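PDB 1Q5D: P450 epoxidase from Sorangium cellulosum, which belongs to the cytochrome P450 family of haem proteins and holds an iron protoporphyrin IX within a mainly helical fold. Local coordinates for residues 107-112 with 226-231. Sequence-based numbering, arbitrary orientation.
With HEM (protoporphyrin IX containing Fe), chain B.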
loop_
_atom_site.group_PDB
_atom_site.type_symbol
_atom_site.label_atom_id
_atom_site.label_comp_id
_atom_site.label_asym_id
_atom_site.label_seq_id
_atom_site.Cartn_x
_atom_site.Cartn_y
_atom_site.Cartn_z
ATOM N N ARG A 107 -16.326 7.686 1.140
ATOM C CA ARG A 107 -16.056 6.637 0.143
ATOM C C ARG A 107 -17.062 6.651 -1.017
ATOM O O ARG A 107 -16.682 6.525 -2.179
ATOM C CB ARG A 107 -16.035 5.247 0.787
ATOM C CG ARG A 107 -14.788 4.964 1.633
ATOM C CD ARG A 107 -13.481 5.057 0.867
ATOM N NE ARG A 107 -13.429 4.149 -0.287
ATOM C CZ ARG A 107 -12.875 2.950 -0.272
ATOM N NH1 ARG A 107 -12.323 2.489 0.857
ATOM N NH2 ARG A 107 -12.878 2.195 -1.383
ATOM N N LYS A 108 -18.342 6.807 -0.695
ATOM C CA LYS A 108 -19.386 6.791 -1.728
ATOM C C LYS A 108 -19.107 7.920 -2.718
ATOM O O LYS A 108 -19.294 7.782 -3.928
ATOM C CB LYS A 108 -20.782 6.922 -1.081
ATOM C CG LYS A 108 -21.957 6.994 -2.067
ATOM C CD LYS A 108 -23.266 6.507 -1.414
ATOM C CE LYS A 108 -24.407 6.449 -2.422
ATOM N NZ LYS A 108 -25.676 6.981 -1.837
ATOM N N LEU A 109 -18.618 9.034 -2.188
ATOM C CA LEU A 109 -18.271 10.202 -2.988
ATOM C C LEU A 109 -17.070 9.993 -3.927
ATOM O O LEU A 109 -17.108 10.413 -5.089
ATOM C CB LEU A 109 -18.004 11.383 -2.052
ATOM C CG LEU A 109 -17.693 12.770 -2.602
ATOM C CD1 LEU A 109 -18.922 13.397 -3.249
ATOM C CD2 LEU A 109 -17.193 13.642 -1.474
ATOM N N VAL A 110 -16.000 9.357 -3.437
ATOM C CA VAL A 110 -14.770 9.275 -4.227
ATOM C C VAL A 110 -14.640 7.977 -5.030
ATOM O O VAL A 110 -13.927 7.947 -6.030
ATOM C CB VAL A 110 -13.502 9.520 -3.346
ATOM C CG1 VAL A 110 -13.293 8.374 -2.359
ATOM C CG2 VAL A 110 -12.255 9.752 -4.203
ATOM N N ASN A 111 -15.344 6.918 -4.618
ATOM C CA ASN A 111 -15.195 5.607 -5.270
ATOM C C ASN A 111 -15.363 5.624 -6.807
ATOM O O ASN A 111 -14.561 5.013 -7.529
ATOM C CB ASN A 111 -16.113 4.547 -4.622
ATOM C CG ASN A 111 -15.548 3.996 -3.308
ATOM O OD1 ASN A 111 -14.393 4.246 -2.967
ATOM N ND2 ASN A 111 -16.359 3.232 -2.580
ATOM N N PRO A 112 -16.376 6.327 -7.319
ATOM C CA PRO A 112 -16.584 6.390 -8.779
ATOM C C PRO A 112 -15.358 6.894 -9.540
ATOM O O PRO A 112 -15.109 6.466 -10.677
ATOM C CB PRO A 112 -17.768 7.349 -8.920
ATOM C CG PRO A 112 -18.543 7.131 -7.629
ATOM C CD PRO A 112 -17.430 7.055 -6.579
ATOM N N LEU A 226 -10.355 16.254 -8.265
ATOM C CA LEU A 226 -10.230 17.354 -7.297
ATOM C C LEU A 226 -11.354 18.378 -7.430
ATOM O O LEU A 226 -11.968 18.771 -6.435
ATOM C CB LEU A 226 -8.870 18.036 -7.409
ATOM C CG LEU A 226 -7.678 17.314 -6.776
ATOM C CD1 LEU A 226 -6.455 18.233 -6.784
ATOM C CD2 LEU A 226 -7.987 16.837 -5.333
ATOM N N THR A 227 -11.631 18.816 -8.653
ATOM C CA THR A 227 -12.750 19.741 -8.852
ATOM C C THR A 227 -14.028 19.151 -8.271
ATOM O O THR A 227 -14.799 19.834 -7.591
ATOM C CB THR A 227 -12.950 20.036 -10.349
ATOM O OG1 THR A 227 -11.845 20.799 -10.833
ATOM C CG2 THR A 227 -14.154 20.963 -10.580
ATOM N N MET A 228 -14.256 17.870 -8.552
ATOM C CA MET A 228 -15.443 17.185 -8.040
ATOM C C MET A 228 -15.491 17.236 -6.514
ATOM O O MET A 228 -16.531 17.563 -5.924
ATOM C CB MET A 228 -15.485 15.731 -8.538
ATOM C CG MET A 228 -16.723 14.964 -8.086
ATOM S SD MET A 228 -16.507 14.243 -6.438
ATOM C CE MET A 228 -15.155 13.061 -6.801
ATOM N N LEU A 229 -14.365 16.931 -5.875
ATOM C CA LEU A 229 -14.293 16.967 -4.418
ATOM C C LEU A 229 -14.535 18.390 -3.914
ATOM O O LEU A 229 -15.294 18.612 -2.966
ATOM C CB LEU A 229 -12.934 16.431 -3.917
ATOM C CG LEU A 229 -12.693 14.939 -4.172
ATOM C CD1 LEU A 229 -11.223 14.542 -3.889
ATOM C CD2 LEU A 229 -13.667 14.082 -3.355
ATOM N N LEU A 230 -13.917 19.359 -4.571
ATOM C CA LEU A 230 -14.060 20.747 -4.137
ATOM C C LEU A 230 -15.512 21.220 -4.201
ATOM O O LEU A 230 -15.986 21.908 -3.300
ATOM C CB LEU A 230 -13.137 21.647 -4.947
ATOM C CG LEU A 230 -11.667 21.398 -4.603
ATOM C CD1 LEU A 230 -10.723 21.762 -5.761
ATOM C CD2 LEU A 230 -11.295 22.116 -3.318
ATOM N N GLN A 231 -16.222 20.811 -5.248
ATOM C CA GLN A 231 -17.624 21.165 -5.397
ATOM C C GLN A 231 -18.480 20.520 -4.316
ATOM O O GLN A 231 -19.363 21.166 -3.750
ATOM C CB GLN A 231 -18.126 20.778 -6.778
ATOM C CG GLN A 231 -17.532 21.611 -7.884
ATOM C CD GLN A 231 -18.070 21.213 -9.242
ATOM O OE1 GLN A 231 -17.769 21.853 -10.249
ATOM N NE2 GLN A 231 -18.879 20.161 -9.273
HETATM C CHA HEM B . -6.703 1.036 1.867
HETATM C CHB HEM B . -3.497 -2.098 0.098
HETATM C CHC HEM B . -2.571 0.938 -3.586
HETATM C CHD HEM B . -5.319 4.278 -1.491
HETATM C C1A HEM B . -5.982 -0.109 1.654
HETATM C C2A HEM B . -6.088 -1.330 2.418
HETATM C C3A HEM B . -5.189 -2.192 1.943
HETATM C C4A HEM B . -4.492 -1.545 0.856
HETATM C CMA HEM B . -4.946 -3.637 2.459
HETATM C CAA HEM B . -7.079 -1.570 3.582
HETATM C CBA HEM B . -6.389 -1.355 4.932
HETATM C CGA HEM B . -7.359 -1.697 6.050
HETATM O O1A HEM B . -7.024 -1.463 7.252
HETATM O O2A HEM B . -8.484 -2.188 5.744
HETATM C C1B HEM B . -2.996 -1.526 -1.036
HETATM C C2B HEM B . -2.029 -2.170 -1.890
HETATM C C3B HEM B . -1.758 -1.342 -2.886
HETATM C C4B HEM B . -2.545 -0.137 -2.719
HETATM C CMB HEM B . -1.374 -3.563 -1.685
HETATM C CAB HEM B . -0.768 -1.715 -4.003
HETATM C CBB HEM B . -0.192 -0.793 -4.768
HETATM C C1C HEM B . -3.259 2.095 -3.377
HETATM C C2C HEM B . -3.314 3.235 -4.266
HETATM C C3C HEM B . -4.078 4.155 -3.670
HETATM C C4C HEM B . -4.534 3.614 -2.403
HETATM C CMC HEM B . -2.594 3.299 -5.639
HETATM C CAC HEM B . -4.488 5.565 -4.133
HETATM C CBC HEM B . -4.303 5.952 -5.392
HETATM C C1D HEM B . -5.884 3.731 -0.367
HETATM C C2D HEM B . -6.667 4.484 0.568
HETATM C C3D HEM B . -7.107 3.484 1.612
HETATM C C4D HEM B . -6.525 2.232 1.214
HETATM C CMD HEM B . -7.005 5.982 0.498
HETATM C CAD HEM B . -8.007 3.746 2.832
HETATM C CBD HEM B . -9.375 3.162 2.460
HETATM C CGD HEM B . -10.352 3.325 3.597
HETATM O O1D HEM B . -9.904 3.269 4.771
HETATM O O2D HEM B . -11.577 3.524 3.340
HETATM N NA HEM B . -4.999 -0.264 0.702
HETATM N NB HEM B . -3.314 -0.270 -1.557
HETATM N NC HEM B . -4.001 2.371 -2.257
HETATM N ND HEM B . -5.809 2.411 0.044
HETATM FE FE HEM B . -4.635 0.986 -0.863
HETATM O O HOH W 1 -2.962 1.686 0.393
#
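Leu109, near the end of helix 100-110, the C helix of the cytochrome P450 fold, rests on Met228 and Leu229 of helix 225-234, which corresponds to the H helix. The contact is small, burying 173 Å², and mainly apolar; no hydrogen bond crosses it. Leu109 CD1 lies 4.1 Å from Met228 SD, the two side chains running past one another in opposite directions. Bends at chi2 (-85°) and chi3 (-64°) fold the thioether back, bringing Met228 CE to 3.7 Å from the backbone Leu109 O. The other methyl of the leucine, Leu109 CD2, meets Leu229 CD2 at 4.0 Å, with the side chains oblique to each other. Leu229 also packs on Leu244 and Leu247 of helix 241-255, part of the long helix that crosses the P450 core, while Leu109 reaches Leu239 in the loop before it. Leu109 faces the H helix, whereas His103 and Arg107 of the same C helix, spaced one turn apart, both bind the haem. HEM O2D, a propionate oxygen near the guanidinium plane, accepts from Arg107 NH1 at 2.8 Å (N-H...O 150°), and the arginine's positive charge would be expected to offset the negative charge of the propionate. Arg107 NH1 also donates to Val364 O. The same guanidinium grips Asn111 OD1 side-on, with Arg107 NE at 2.8 Å and Arg107 NH2 at 3.0 Å; the amide oxygen lies in the guanidinium plane. With Asn111 OD1 at the NE/NH2 edge and the propionate on NH1, the guanidinium is held against turning about its bonds.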